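Local structure of BamaA.19900.a (Balamuthia mandrillaris, 6VZZ) at residues L187-G192 with K314-I319; A308-F313 with E347-S352. The protein probably phosphorylates glucose, as glucokinases do, and binds beta-D-glucopyranose. All coordinates share one frame; numbering follows the deposited sequence.

Interaction 1 (L187-G192 with K314-I319); sequences LVLAVG and KFLMRI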
loop_
_atom_site.group_PDB
_atom_site.type_symbol
_atom_site.label_atom_id
_atom_site.label_comp_id
_atom_site.label_asym_id
_atom_site.label_seq_id
_atom_site.Cartn_x
_atom_site.Cartn_y
_atom_site.Cartn_z
ATOM N N LEU A 187 -0.398 -8.715 -5.764
ATOM C CA LEU A 187 0.074 -8.720 -4.389
ATOM C C LEU A 187 0.692 -10.077 -4.078
ATOM O O LEU A 187 0.128 -11.118 -4.420
ATOM C CB LEU A 187 -1.089 -8.423 -3.438
ATOM C CG LEU A 187 -0.885 -8.339 -1.928
ATOM C CD1 LEU A 187 0.002 -7.175 -1.550
ATOM C CD2 LEU A 187 -2.228 -8.220 -1.225
ATOM N N VAL A 188 1.865 -10.071 -3.452
ATOM C CA VAL A 188 2.527 -11.302 -3.027
ATOM C C VAL A 188 2.640 -11.294 -1.507
ATOM O O VAL A 188 3.113 -10.312 -0.922
ATOM C CB VAL A 188 3.914 -11.467 -3.677
ATOM C CG1 VAL A 188 4.586 -12.728 -3.164
ATOM C CG2 VAL A 188 3.799 -11.485 -5.194
ATOM N N LEU A 189 2.198 -12.382 -0.874
ATOM C CA LEU A 189 2.248 -12.565 0.576
ATOM C C LEU A 189 2.932 -13.886 0.897
ATOM O O LEU A 189 2.733 -14.880 0.191
ATOM C CB LEU A 189 0.841 -12.573 1.222
ATOM C CG LEU A 189 -0.139 -11.432 0.942
ATOM C CD1 LEU A 189 -0.914 -11.681 -0.337
ATOM C CD2 LEU A 189 -1.083 -11.259 2.101
ATOM N N ALA A 190 3.711 -13.906 1.982
ATOM C CA ALA A 190 4.326 -15.139 2.455
ATOM C C ALA A 190 4.277 -15.180 3.971
ATOM O O ALA A 190 4.737 -14.243 4.632
ATOM C CB ALA A 190 5.774 -15.280 1.974
ATOM N N VAL A 191 3.745 -16.278 4.510
ATOM C CA VAL A 191 3.612 -16.480 5.949
ATOM C C VAL A 191 4.717 -17.420 6.400
ATOM O O VAL A 191 4.787 -18.566 5.942
ATOM C CB VAL A 191 2.233 -17.045 6.318
ATOM C CG1 VAL A 191 2.063 -17.101 7.832
ATOM C CG2 VAL A 191 1.131 -16.225 5.683
ATOM N N GLY A 192 5.569 -16.942 7.309
ATOM C CA GLY A 192 6.663 -17.723 7.843
ATOM C C GLY A 192 7.038 -17.253 9.234
ATOM O O GLY A 192 6.169 -17.135 10.108
ATOM N N LYS A 314 -7.641 -16.492 9.013
ATOM C CA LYS A 314 -8.630 -15.425 8.926
ATOM C C LYS A 314 -7.951 -14.065 8.852
ATOM O O LYS A 314 -8.302 -13.225 8.015
ATOM C CB LYS A 314 -9.589 -15.495 10.112
ATOM C CG LYS A 314 -10.641 -14.405 10.086
ATOM C CD LYS A 314 -11.961 -14.874 10.676
ATOM C CE LYS A 314 -11.957 -14.811 12.189
ATOM N NZ LYS A 314 -13.343 -14.956 12.756
ATOM N N PHE A 315 -6.947 -13.837 9.698
ATOM C CA PHE A 315 -6.293 -12.535 9.680
ATOM C C PHE A 315 -5.391 -12.377 8.469
ATOM O O PHE A 315 -5.192 -11.252 7.998
ATOM C CB PHE A 315 -5.523 -12.300 10.973
ATOM C CG PHE A 315 -6.382 -11.780 12.081
ATOM C CD1 PHE A 315 -7.145 -12.651 12.851
ATOM C CD2 PHE A 315 -6.461 -10.419 12.333
ATOM C CE1 PHE A 315 -7.963 -12.172 13.866
ATOM C CE2 PHE A 315 -7.267 -9.933 13.339
ATOM C CZ PHE A 315 -8.022 -10.809 14.113
ATOM N N LEU A 316 -4.852 -13.475 7.937
ATOM C CA LEU A 316 -4.176 -13.381 6.646
ATOM C C LEU A 316 -5.150 -12.927 5.563
ATOM O O LEU A 316 -4.822 -12.061 4.747
ATOM C CB LEU A 316 -3.541 -14.720 6.270
ATOM C CG LEU A 316 -2.990 -14.754 4.838
ATOM C CD1 LEU A 316 -1.765 -13.871 4.712
ATOM C CD2 LEU A 316 -2.679 -16.167 4.407
ATOM N N MET A 317 -6.365 -13.483 5.559
ATOM C CA MET A 317 -7.358 -13.043 4.587
ATOM C C MET A 317 -7.774 -11.591 4.812
ATOM O O MET A 317 -8.118 -10.896 3.852
ATOM C CB MET A 317 -8.584 -13.955 4.627
ATOM C CG MET A 317 -8.350 -15.363 4.105
ATOM S SD MET A 317 -7.924 -15.404 2.351
ATOM C CE MET A 317 -6.221 -15.930 2.408
ATOM N N ARG A 318 -7.754 -11.108 6.061
ATOM C CA ARG A 318 -8.201 -9.737 6.306
ATOM C C ARG A 318 -7.190 -8.712 5.801
ATOM O O ARG A 318 -7.576 -7.692 5.217
ATOM C CB ARG A 318 -8.475 -9.514 7.788
ATOM C CG ARG A 318 -9.041 -8.141 8.079
ATOM C CD ARG A 318 -9.682 -8.098 9.456
ATOM N NE ARG A 318 -10.489 -9.290 9.675
ATOM C CZ ARG A 318 -10.926 -9.700 10.861
ATOM N NH1 ARG A 318 -11.631 -10.819 10.948
ATOM N NH2 ARG A 318 -10.644 -9.007 11.957
ATOM N N ILE A 319 -5.894 -8.943 6.026
ATOM C CA ILE A 319 -4.909 -8.004 5.505
ATOM C C ILE A 319 -4.862 -8.090 3.982
ATOM O O ILE A 319 -4.713 -7.076 3.290
ATOM C CB ILE A 319 -3.526 -8.244 6.156
ATOM C CG1 ILE A 319 -2.471 -7.251 5.647
ATOM C CG2 ILE A 319 -3.025 -9.649 5.891
ATOM C CD1 ILE A 319 -2.877 -5.798 5.740
#
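Leu189 and Val191, on one face of strand 186-191, close around Leu316, the residue that helix 303-327 sends toward them. Two residues before Leu189, Leu187 points toward the same helix but settles further along it, on Leu323 and Leu327, while its backbone bonds to Gly331 and Leu333 of the neighbouring strand. Val188 turns to the opposite face and packs on Leu147, Thr150 and Cys151 of helix 146-159. With Leu189 the chain faces helix 303-327 again. Of the two Leu189 methyls CD2 does the touching, 3.8 Å from Leu316 CD1. The other methyl, Leu189 CD1, leans back along the strand to lie 3.8 Å from Leu187 CD2, and the two leucines form one apolar surface facing the helix. Ile319 flanks this contact more loosely, its CG2 being 4.6 Å from Leu189 CD2. The alternation is that of a central strand with helices on both faces, here in a mixed sheet of the actin-like ATPase fold to which glucokinases belong. Ala190 accordingly returns to helix 146-159 and meets Leu147. Val191 then presents CG2 to the fork of Leu316, 3.9 Å from CD1 and 4.0 Å from CD2. Leu316 can meet both strand residues because its CG is anti to the backbone N (chi1 172°), which carries the branch out toward the sheet; CD1 serves Leu189 and Val191 alike. The helix has its polar side turned elsewhere: Arg318 pairs with Glu356 and Glu237, and Lys314 also reaches Glu237. The strand ends at Val191, whose side chain is about 8 Å from the bound sugar, and Gly192 begins the turn to strand 195-201; Gly194 in that turn, with Leu195 and Gly196 of the next strand, lines the glucose pocket.

Interaction 2 (A308-F313 with E347-S352); sequences AMMLHF and EQNLES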
loop_
_atom_site.group_PDB
_atom_site.type_symbol
_atom_site.label_atom_id
_atom_site.label_comp_id
_atom_site.label_asym_id
_atom_site.label_seq_id
_atom_site.Cartn_x
_atom_site.Cartn_y
_atom_site.Cartn_z
ATOM N N ALA A 308 -7.254 -22.206 16.301
ATOM C CA ALA A 308 -6.158 -21.250 16.182
ATOM C C ALA A 308 -5.761 -21.044 14.723
ATOM O O ALA A 308 -5.570 -19.910 14.267
ATOM C CB ALA A 308 -4.965 -21.725 17.005
ATOM N N MET A 309 -5.622 -22.137 13.974
ATOM C CA MET A 309 -5.256 -22.028 12.566
ATOM C C MET A 309 -6.318 -21.262 11.780
ATOM O O MET A 309 -5.994 -20.463 10.896
ATOM C CB MET A 309 -5.053 -23.426 11.988
ATOM C CG MET A 309 -4.317 -23.478 10.678
ATOM S SD MET A 309 -2.563 -23.151 10.905
ATOM C CE MET A 309 -1.983 -23.242 9.222
ATOM N N MET A 310 -7.593 -21.500 12.098
ATOM C CA MET A 310 -8.687 -20.733 11.511
ATOM C C MET A 310 -8.470 -19.233 11.686
ATOM O O MET A 310 -8.565 -18.458 10.728
ATOM C CB MET A 310 -10.002 -21.164 12.155
ATOM C CG MET A 310 -11.245 -20.801 11.379
ATOM S SD MET A 310 -11.215 -21.545 9.740
ATOM C CE MET A 310 -10.850 -20.097 8.749
ATOM N N LEU A 311 -8.192 -18.803 12.919
ATOM C CA LEU A 311 -7.987 -17.382 13.171
ATOM C C LEU A 311 -6.713 -16.889 12.507
ATOM O O LEU A 311 -6.663 -15.762 12.002
ATOM C CB LEU A 311 -7.943 -17.117 14.671
ATOM C CG LEU A 311 -9.289 -17.226 15.369
ATOM C CD1 LEU A 311 -9.103 -17.771 16.757
ATOM C CD2 LEU A 311 -9.933 -15.856 15.411
ATOM N N HIS A 312 -5.673 -17.722 12.519
ATOM C CA HIS A 312 -4.428 -17.408 11.828
ATOM C C HIS A 312 -4.707 -17.038 10.376
ATOM O O HIS A 312 -4.373 -15.939 9.921
ATOM C CB HIS A 312 -3.493 -18.616 11.939
ATOM C CG HIS A 312 -2.201 -18.475 11.204
ATOM N ND1 HIS A 312 -1.210 -17.601 11.595
ATOM C CD2 HIS A 312 -1.717 -19.134 10.125
ATOM C CE1 HIS A 312 -0.180 -17.714 10.775
ATOM N NE2 HIS A 312 -0.464 -18.636 9.872
ATOM N N PHE A 313 -5.384 -17.929 9.650
ATOM C CA PHE A 313 -5.649 -17.673 8.241
ATOM C C PHE A 313 -6.730 -16.628 8.049
ATOM O O PHE A 313 -6.739 -15.934 7.022
ATOM C CB PHE A 313 -6.017 -18.966 7.530
ATOM C CG PHE A 313 -4.850 -19.619 6.881
ATOM C CD1 PHE A 313 -4.238 -19.023 5.792
ATOM C CD2 PHE A 313 -4.335 -20.800 7.370
ATOM C CE1 PHE A 313 -3.146 -19.603 5.189
ATOM C CE2 PHE A 313 -3.238 -21.384 6.766
ATOM C CZ PHE A 313 -2.642 -20.783 5.676
ATOM N N GLU A 347 -8.026 -25.430 1.773
ATOM C CA GLU A 347 -9.152 -25.984 1.027
ATOM C C GLU A 347 -10.195 -26.623 1.938
ATOM O O GLU A 347 -11.387 -26.618 1.603
ATOM C CB GLU A 347 -8.659 -27.004 0.001
ATOM C CG GLU A 347 -7.997 -26.370 -1.215
ATOM C CD GLU A 347 -8.987 -25.640 -2.114
ATOM O OE1 GLU A 347 -10.208 -25.740 -1.879
ATOM O OE2 GLU A 347 -8.541 -24.968 -3.065
ATOM N N GLN A 348 -9.782 -27.184 3.079
ATOM C CA GLN A 348 -10.778 -27.733 3.996
ATOM C C GLN A 348 -11.661 -26.642 4.580
ATOM O O GLN A 348 -12.801 -26.913 4.967
ATOM C CB GLN A 348 -10.117 -28.502 5.134
ATOM C CG GLN A 348 -9.296 -29.687 4.719
ATOM C CD GLN A 348 -8.477 -30.235 5.873
ATOM O OE1 GLN A 348 -8.030 -29.488 6.755
ATOM N NE2 GLN A 348 -8.286 -31.548 5.885
ATOM N N ASN A 349 -11.164 -25.411 4.649
ATOM C CA ASN A 349 -11.865 -24.311 5.299
ATOM C C ASN A 349 -12.117 -23.164 4.330
ATOM O O ASN A 349 -12.066 -21.989 4.701
ATOM C CB ASN A 349 -11.085 -23.844 6.520
ATOM C CG ASN A 349 -10.948 -24.940 7.558
ATOM O OD1 ASN A 349 -11.867 -25.182 8.339
ATOM N ND2 ASN A 349 -9.814 -25.630 7.551
ATOM N N LEU A 350 -12.433 -23.505 3.079
ATOM C CA LEU A 350 -12.507 -22.505 2.022
ATOM C C LEU A 350 -13.613 -21.488 2.284
ATOM O O LEU A 350 -13.390 -20.279 2.150
ATOM C CB LEU A 350 -12.717 -23.194 0.676
ATOM C CG LEU A 350 -12.607 -22.291 -0.550
ATOM C CD1 LEU A 350 -11.164 -21.868 -0.782
ATOM C CD2 LEU A 350 -13.180 -22.996 -1.765
ATOM N N GLU A 351 -14.820 -21.958 2.641
ATOM C CA GLU A 351 -15.934 -21.041 2.883
ATOM C C GLU A 351 -15.607 -20.056 3.997
ATOM O O GLU A 351 -15.912 -18.863 3.894
ATOM C CB GLU A 351 -17.212 -21.801 3.245
ATOM C CG GLU A 351 -17.523 -23.028 2.410
ATOM C CD GLU A 351 -16.940 -24.318 2.996
ATOM O OE1 GLU A 351 -15.956 -24.262 3.781
ATOM O OE2 GLU A 351 -17.481 -25.395 2.663
ATOM N N SER A 352 -15.000 -20.538 5.078
ATOM C CA SER A 352 -14.640 -19.647 6.173
ATOM C C SER A 352 -13.659 -18.581 5.710
ATOM O O SER A 352 -13.750 -17.418 6.124
ATOM C CB SER A 352 -14.053 -20.458 7.324
ATOM O OG SER A 352 -14.806 -21.646 7.511
#
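Met310, with the most surface buried here, sends its thioether from helix 303-327 over Asn349 and Ser352. The chain leaves with CG anti to the backbone N (chi1 -161°) and then bends at both later torsions, which swings the sulfur and the terminal methyl across to the other segment. CE ends against the CB of Ser352, 3.5 Å away, and SD lies 3.9 Å from that same CB. On its other contact SD is 4.0 Å from CB, CG and OD1 of Asn349 alike but 4.8 Å from ND2, so the sulfur rests by the carbonyl part of the amide. Asn349 is the joint between helices 343-348 and 350-357. It occupies the N-cap position of the second, yet its side chain makes no capping bond: ND2 instead binds Phe345 O in the preceding helix. OD1 accepts a hydrogen bond from His306 NE2, at an earlier turn of helix 303-327. Leu353 continues the packing on Met310. With both ends of the amide engaged by His306 and Phe345, its rotation is probably held, and the thioether contributes van der Waals contact around a polar anchor.

Helix 303-327 serves both contacts, turning one part of its surface to the sheet in interaction 1 and another to the helical joint 347-352 in interaction 2. The first lies nearer the middle of the chain and is fully buried, made by branched aliphatic side chains alone. Interaction 2 is further out and partly buried, and there a thioether meets a serine CB and an amide; the amide's oxygen and nitrogen are both hydrogen-bonded. The two are physically joined at Val191 and His312, where Val191 CG1 packs 3.6 Å from His312 NE2, while His312 ND1 is hydrogen-bonded to Ile260 O. The helix so spans from strand 186-191 out to helices 343-348 and 350-357.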